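Long-range contact in 52 protein (PDB 2OA5), which is an abundant tegument protein of murine gammaherpesvirus 68, probably with a structural role in the virus particle: residues 63-76 against 88-102. Numbering follows the deposited sequence.
Sequences VAMRKIEAKVRSRA and LLQSLTLRVDVSMEE. With PE5 (3,6,9,12,15,18,21,24-octaoxahexacosan-1-ol), chain C.
The ammonium of K67 reaches the carboxylate of E102 in a salt bridge, NZ to OE2 2.7 Å, meeting that oxygen on its syn side but 28° out of the carboxylate plane; the same NZ adds a weak hydrogen bond to D97 O. The other oxygen, E102 OE1, accepts the backbone N of S99 from above the plane at 3.0 Å, so both oxygens of the carboxylate are held, in the last ordered residue of the chain. R66 then takes E102 O with NH2 (3.2 Å), nearly in line with the carbonyl; its chain turns sharply about CG-CD (chi3 -54°), which brings the guanidinium round to that oxygen. One turn on from K67, K71 sends NZ to R95 O at 2.9 Å, and a water that accepts from R95 N makes weak, longer bonds to K71 and R75.

Strand 93-99 runs roughly antiparallel to helix 46-76, 147° between the local axes, and pairs with the same strand of the second subunit in an antiparallel sheet that continues across the interface between the two subunits. L94, V96 and V98 turn toward the helix, while R95 points away and forms a salt bridge with D97 of the second subunit. V98 CG1 lies tight against V63 CG1 (3.4 Å), the two side chains lying side by side but pointing opposite ways. V96 straddles the helix surface, CG1 over A64 and CG2 against I68 CG1 at 3.7 Å. Further along, L94 wedges CD1 among I68, K71 CB and V72, and its CD2 lies 3.7 Å above the plane of the R75 guanidinium, displaced toward the rim. The aliphatic part of R75 rests on L92 and L88, whereas V72 meets L92 and L89 where helix 82-90 gives way to the strand.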
loop_
_atom_site.group_PDB
_atom_site.type_symbol
_atom_site.label_atom_id
_atom_site.label_comp_id
_atom_site.label_asym_id
_atom_site.label_seq_id
_atom_site.Cartn_x
_atom_site.Cartn_y
_atom_site.Cartn_z
ATOM N N VAL B 63 10.586 -13.176 -6.270
ATOM C CA VAL B 63 9.741 -14.298 -6.673
ATOM C C VAL B 63 8.392 -13.751 -7.127
ATOM O O VAL B 63 7.859 -14.147 -8.164
ATOM C CB VAL B 63 9.522 -15.288 -5.501
ATOM C CG1 VAL B 63 8.337 -16.200 -5.798
ATOM C CG2 VAL B 63 10.765 -16.124 -5.293
ATOM N N ALA B 64 7.835 -12.841 -6.334
ATOM C CA ALA B 64 6.552 -12.239 -6.673
ATOM C C ALA B 64 6.676 -11.515 -8.020
ATOM O O ALA B 64 5.781 -11.561 -8.858
ATOM C CB ALA B 64 6.133 -11.254 -5.588
HETATM N N MSE B 65 7.809 -10.859 -8.224
HETATM C CA MSE B 65 8.032 -10.115 -9.453
HETATM C C MSE B 65 8.018 -11.021 -10.694
HETATM O O MSE B 65 7.460 -10.654 -11.736
HETATM C CB MSE B 65 9.345 -9.334 -9.334
HETATM C CG MSE B 65 9.157 -7.826 -9.433
HETATM SE SE MSE B 65 8.493 -7.345 -11.165
HETATM C CE MSE B 65 9.068 -5.536 -11.191
ATOM N N ARG B 66 8.616 -12.205 -10.561
ATOM C CA ARG B 66 8.670 -13.195 -11.637
ATOM C C ARG B 66 7.244 -13.596 -12.012
ATOM O O ARG B 66 6.841 -13.528 -13.172
ATOM C CB ARG B 66 9.445 -14.431 -11.159
ATOM C CG ARG B 66 9.155 -15.730 -11.922
ATOM C CD ARG B 66 9.292 -16.940 -10.994
ATOM N NE ARG B 66 10.592 -16.967 -10.325
ATOM C CZ ARG B 66 10.919 -17.806 -9.347
ATOM N NH1 ARG B 66 10.044 -18.702 -8.911
ATOM N NH2 ARG B 66 12.128 -17.750 -8.801
ATOM N N LYS B 67 6.491 -14.003 -10.995
ATOM C CA LYS B 67 5.113 -14.447 -11.152
ATOM C C LYS B 67 4.179 -13.372 -11.697
ATOM O O LYS B 67 3.314 -13.649 -12.527
ATOM C CB LYS B 67 4.582 -14.957 -9.803
ATOM C CG LYS B 67 5.404 -16.084 -9.192
ATOM C CD LYS B 67 4.682 -16.722 -8.008
ATOM C CE LYS B 67 5.411 -17.972 -7.534
ATOM N NZ LYS B 67 4.459 -19.070 -7.200
ATOM N N ILE B 68 4.344 -12.144 -11.217
ATOM C CA ILE B 68 3.511 -11.037 -11.664
ATOM C C ILE B 68 3.678 -10.776 -13.163
ATOM O O ILE B 68 2.701 -10.618 -13.889
ATOM C CB ILE B 68 3.847 -9.756 -10.866
ATOM C CG1 ILE B 68 3.186 -9.836 -9.486
ATOM C CG2 ILE B 68 3.391 -8.521 -11.627
ATOM C CD1 ILE B 68 3.832 -8.963 -8.434
ATOM N N GLU B 69 4.922 -10.731 -13.612
ATOM C CA GLU B 69 5.211 -10.495 -15.016
ATOM C C GLU B 69 4.526 -11.545 -15.885
ATOM O O GLU B 69 3.947 -11.235 -16.930
ATOM C CB GLU B 69 6.715 -10.569 -15.240
ATOM C CG GLU B 69 7.171 -10.034 -16.577
ATOM C CD GLU B 69 8.652 -10.230 -16.779
ATOM O OE1 GLU B 69 9.409 -10.089 -15.793
ATOM O OE2 GLU B 69 9.065 -10.519 -17.917
ATOM N N ALA B 70 4.615 -12.796 -15.440
ATOM C CA ALA B 70 4.025 -13.921 -16.150
ATOM C C ALA B 70 2.530 -13.721 -16.385
ATOM O O ALA B 70 2.031 -13.930 -17.489
ATOM C CB ALA B 70 4.269 -15.208 -15.362
ATOM N N LYS B 71 1.823 -13.307 -15.339
ATOM C CA LYS B 71 0.385 -13.083 -15.414
ATOM C C LYS B 71 0.043 -11.860 -16.248
ATOM O O LYS B 71 -0.990 -11.819 -16.920
ATOM C CB LYS B 71 -0.184 -12.947 -13.999
ATOM C CG LYS B 71 0.158 -14.144 -13.134
ATOM C CD LYS B 71 -0.515 -14.111 -11.784
ATOM C CE LYS B 71 -1.363 -15.359 -11.613
ATOM N NZ LYS B 71 -1.583 -15.709 -10.184
ATOM N N VAL B 72 0.911 -10.849 -16.203
ATOM C CA VAL B 72 0.685 -9.651 -16.992
ATOM C C VAL B 72 0.871 -10.062 -18.451
ATOM O O VAL B 72 0.076 -9.697 -19.310
ATOM C CB VAL B 72 1.685 -8.519 -16.610
ATOM C CG1 VAL B 72 1.524 -7.321 -17.555
ATOM C CG2 VAL B 72 1.439 -8.087 -15.162
ATOM N N ARG B 73 1.911 -10.846 -18.728
ATOM C CA ARG B 73 2.141 -11.307 -20.093
ATOM C C ARG B 73 0.922 -12.055 -20.612
ATOM O O ARG B 73 0.465 -11.831 -21.732
ATOM C CB ARG B 73 3.362 -12.220 -20.165
ATOM C CG ARG B 73 4.653 -11.483 -20.380
ATOM C CD ARG B 73 5.818 -12.432 -20.583
ATOM N NE ARG B 73 6.944 -11.713 -21.169
ATOM C CZ ARG B 73 7.491 -10.631 -20.627
ATOM N NH1 ARG B 73 7.020 -10.152 -19.486
ATOM N NH2 ARG B 73 8.488 -10.007 -21.232
ATOM N N SER B 74 0.384 -12.945 -19.780
ATOM C CA SER B 74 -0.783 -13.719 -20.163
ATOM C C SER B 74 -1.981 -12.807 -20.444
ATOM O O SER B 74 -2.663 -12.974 -21.456
ATOM C CB SER B 74 -1.100 -14.749 -19.065
ATOM O OG SER B 74 -2.474 -14.773 -18.725
ATOM N N ARG B 75 -2.229 -11.838 -19.568
ATOM C CA ARG B 75 -3.345 -10.915 -19.764
ATOM C C ARG B 75 -3.153 -9.993 -20.964
ATOM O O ARG B 75 -4.107 -9.692 -21.680
ATOM C CB ARG B 75 -3.559 -10.055 -18.517
ATOM C CG ARG B 75 -4.750 -10.457 -17.666
ATOM C CD ARG B 75 -4.617 -11.889 -17.212
ATOM N NE ARG B 75 -5.152 -12.088 -15.871
ATOM C CZ ARG B 75 -4.537 -12.804 -14.934
ATOM N NH1 ARG B 75 -3.371 -13.377 -15.202
ATOM N NH2 ARG B 75 -5.084 -12.944 -13.735
ATOM N N ALA B 76 -1.921 -9.543 -21.179
ATOM C CA ALA B 76 -1.617 -8.645 -22.285
ATOM C C ALA B 76 -1.701 -9.354 -23.635
ATOM O O ALA B 76 -1.650 -8.718 -24.688
ATOM C CB ALA B 76 -0.236 -8.044 -22.098
ATOM N N LEU B 88 -7.366 -2.883 -20.206
ATOM C CA LEU B 88 -7.157 -4.183 -19.611
ATOM C C LEU B 88 -6.297 -4.109 -18.338
ATOM O O LEU B 88 -6.631 -4.706 -17.309
ATOM C CB LEU B 88 -6.509 -5.096 -20.656
ATOM C CG LEU B 88 -6.437 -6.606 -20.429
ATOM C CD1 LEU B 88 -6.418 -7.310 -21.791
ATOM C CD2 LEU B 88 -5.204 -6.959 -19.612
ATOM N N LEU B 89 -5.196 -3.369 -18.405
ATOM C CA LEU B 89 -4.315 -3.252 -17.252
ATOM C C LEU B 89 -4.925 -2.422 -16.135
ATOM O O LEU B 89 -4.714 -2.717 -14.959
ATOM C CB LEU B 89 -2.976 -2.634 -17.654
ATOM C CG LEU B 89 -2.117 -3.490 -18.579
ATOM C CD1 LEU B 89 -0.825 -2.759 -18.894
ATOM C CD2 LEU B 89 -1.830 -4.816 -17.922
ATOM N N GLN B 90 -5.690 -1.397 -16.500
ATOM C CA GLN B 90 -6.280 -0.522 -15.495
ATOM C C GLN B 90 -7.113 -1.232 -14.424
ATOM O O GLN B 90 -7.059 -0.867 -13.254
ATOM C CB GLN B 90 -7.139 0.558 -16.149
ATOM C CG GLN B 90 -7.632 1.588 -15.147
ATOM C CD GLN B 90 -8.735 2.489 -15.694
ATOM O OE1 GLN B 90 -9.098 3.470 -15.050
ATOM N NE2 GLN B 90 -9.253 2.136 -16.858
ATOM N N SER B 91 -7.882 -2.240 -14.827
ATOM C CA SER B 91 -8.724 -2.979 -13.891
ATOM C C SER B 91 -8.045 -4.246 -13.397
ATOM O O SER B 91 -8.610 -4.998 -12.603
ATOM C CB SER B 91 -10.054 -3.352 -14.561
ATOM O OG SER B 91 -9.832 -4.088 -15.753
ATOM N N LEU B 92 -6.826 -4.479 -13.868
ATOM C CA LEU B 92 -6.084 -5.672 -13.492
ATOM C C LEU B 92 -5.816 -5.824 -11.996
ATOM O O LEU B 92 -5.390 -4.882 -11.316
ATOM C CB LEU B 92 -4.746 -5.725 -14.247
ATOM C CG LEU B 92 -3.913 -6.972 -13.930
ATOM C CD1 LEU B 92 -4.595 -8.163 -14.583
ATOM C CD2 LEU B 92 -2.492 -6.847 -14.441
ATOM N N THR B 93 -6.081 -7.025 -11.496
ATOM C CA THR B 93 -5.837 -7.364 -10.100
ATOM C C THR B 93 -5.283 -8.781 -10.130
ATOM O O THR B 93 -5.879 -9.685 -10.719
ATOM C CB THR B 93 -7.130 -7.307 -9.257
ATOM O OG1 THR B 93 -7.696 -5.993 -9.344
ATOM C CG2 THR B 93 -6.829 -7.617 -7.781
ATOM N N LEU B 94 -4.119 -8.970 -9.523
ATOM C CA LEU B 94 -3.496 -10.279 -9.515
ATOM C C LEU B 94 -3.313 -10.737 -8.099
ATOM O O LEU B 94 -3.246 -9.929 -7.175
ATOM C CB LEU B 94 -2.100 -10.226 -10.134
ATOM C CG LEU B 94 -1.795 -9.617 -11.497
ATOM C CD1 LEU B 94 -0.308 -9.796 -11.772
ATOM C CD2 LEU B 94 -2.619 -10.286 -12.583
ATOM N N ARG B 95 -3.247 -12.046 -7.913
ATOM C CA ARG B 95 -2.955 -12.532 -6.590
ATOM C C ARG B 95 -1.723 -13.387 -6.770
ATOM O O ARG B 95 -1.616 -14.157 -7.725
ATOM C CB ARG B 95 -4.083 -13.338 -5.976
ATOM C CG ARG B 95 -3.834 -13.491 -4.484
ATOM C CD ARG B 95 -4.750 -14.494 -3.837
ATOM N NE ARG B 95 -6.040 -13.940 -3.450
ATOM C CZ ARG B 95 -6.221 -13.060 -2.466
ATOM N NH1 ARG B 95 -5.187 -12.618 -1.762
ATOM N NH2 ARG B 95 -7.442 -12.636 -2.180
ATOM N N VAL B 96 -0.779 -13.218 -5.856
ATOM C CA VAL B 96 0.486 -13.928 -5.918
ATOM C C VAL B 96 0.880 -14.557 -4.591
ATOM O O VAL B 96 0.768 -13.943 -3.529
ATOM C CB VAL B 96 1.597 -12.954 -6.389
ATOM C CG1 VAL B 96 2.967 -13.475 -6.018
ATOM C CG2 VAL B 96 1.501 -12.766 -7.892
ATOM N N ASP B 97 1.337 -15.808 -4.665
ATOM C CA ASP B 97 1.781 -16.541 -3.496
ATOM C C ASP B 97 3.291 -16.662 -3.600
ATOM O O ASP B 97 3.826 -16.850 -4.693
ATOM C CB ASP B 97 1.149 -17.932 -3.461
ATOM C CG ASP B 97 -0.347 -17.892 -3.237
ATOM O OD1 ASP B 97 -0.787 -17.297 -2.227
ATOM O OD2 ASP B 97 -1.085 -18.462 -4.066
ATOM N N VAL B 98 3.983 -16.552 -2.475
ATOM C CA VAL B 98 5.430 -16.644 -2.487
ATOM C C VAL B 98 5.975 -17.251 -1.207
ATOM O O VAL B 98 5.458 -17.006 -0.117
ATOM C CB VAL B 98 6.068 -15.251 -2.708
ATOM C CG1 VAL B 98 5.746 -14.753 -4.111
ATOM C CG2 VAL B 98 5.545 -14.265 -1.674
ATOM N N SER B 99 7.019 -18.058 -1.359
ATOM C CA SER B 99 7.671 -18.725 -0.247
ATOM C C SER B 99 9.161 -18.691 -0.522
ATOM O O SER B 99 9.578 -18.738 -1.679
ATOM C CB SER B 99 7.205 -20.181 -0.160
ATOM O OG SER B 99 5.794 -20.266 -0.073
HETATM N N MSE B 100 9.956 -18.601 0.542
HETATM C CA MSE B 100 11.412 -18.569 0.427
HETATM C C MSE B 100 11.909 -19.774 -0.386
HETATM O O MSE B 100 12.961 -19.702 -1.024
HETATM C CB MSE B 100 12.064 -18.607 1.819
HETATM C CG MSE B 100 11.792 -17.422 2.748
HETATM SE SE MSE B 100 12.864 -15.894 2.331
HETATM C CE MSE B 100 14.205 -15.969 3.691
ATOM N N GLU B 101 11.153 -20.872 -0.355
ATOM C CA GLU B 101 11.524 -22.092 -1.079
ATOM C C GLU B 101 11.677 -21.861 -2.568
ATOM O O GLU B 101 12.564 -22.414 -3.206
ATOM C CB GLU B 101 10.478 -23.188 -0.877
ATOM C CG GLU B 101 10.736 -24.122 0.271
ATOM C CD GLU B 101 9.731 -25.256 0.306
ATOM O OE1 GLU B 101 9.712 -26.077 -0.634
ATOM O OE2 GLU B 101 8.957 -25.319 1.277
ATOM N N GLU B 102 10.777 -21.052 -3.123
ATOM C CA GLU B 102 10.809 -20.728 -4.548
ATOM C C GLU B 102 12.017 -19.861 -4.879
ATOM O O GLU B 102 11.935 -19.130 -5.892
ATOM C CB GLU B 102 9.527 -20.001 -4.933
ATOM C CG GLU B 102 8.275 -20.757 -4.576
ATOM C CD GLU B 102 7.004 -19.973 -4.795
ATOM O OE1 GLU B 102 6.859 -18.874 -4.218
ATOM O OE2 GLU B 102 6.136 -20.474 -5.539
HETATM C C48 PE5 C . -3.147 0.888 -17.902
HETATM C C50 PE5 C . -2.064 1.521 -18.785
HETATM O O1 PE5 C . -0.818 0.825 -18.663
HETATM C C1 PE5 C . 0.237 1.742 -18.331
HETATM C C2 PE5 C . 1.246 1.807 -19.460
HETATM O O2 PE5 C . 2.575 1.832 -18.934
HETATM C C3 PE5 C . 3.503 1.461 -19.951
HETATM C C4 PE5 C . 4.266 2.671 -20.443
HETATM O O3 PE5 C . 4.083 2.819 -21.854
HETATM C C5 PE5 C . 5.356 2.961 -22.493
HETATM C C6 PE5 C . 5.223 2.719 -23.987
HETATM O O4 PE5 C . 6.495 2.926 -24.620
HETATM C C7 PE5 C . 6.431 2.603 -26.015
HETATM C C8 PE5 C . 7.840 2.384 -26.545
HETATM O O5 PE5 C . 7.823 1.705 -27.810
HETATM C C9 PE5 C . 8.724 0.586 -27.769
HETATM C C10 PE5 C . 9.916 0.806 -28.690
HETATM O O6 PE5 C . 10.921 -0.199 -28.441
HETATM C C11 PE5 C . 11.856 -0.255 -29.534
HETATM C C12 PE5 C . 12.438 -1.658 -29.659
HETATM O O7 PE5 C . 12.157 -2.188 -30.965
HETATM C C13 PE5 C . 12.635 -3.539 -31.084
HETATM C C14 PE5 C . 12.317 -4.340 -29.833
HETATM O O8 PE5 C . 11.339 -5.357 -30.111
HETATM C C15 PE5 C . 11.072 -6.105 -28.915
HETATM C C16 PE5 C . 9.948 -7.105 -29.186
HETATM O O52 PE5 C . 9.991 -8.153 -28.218
HETATM O O HOH W 1 -4.432 -13.713 -10.398
#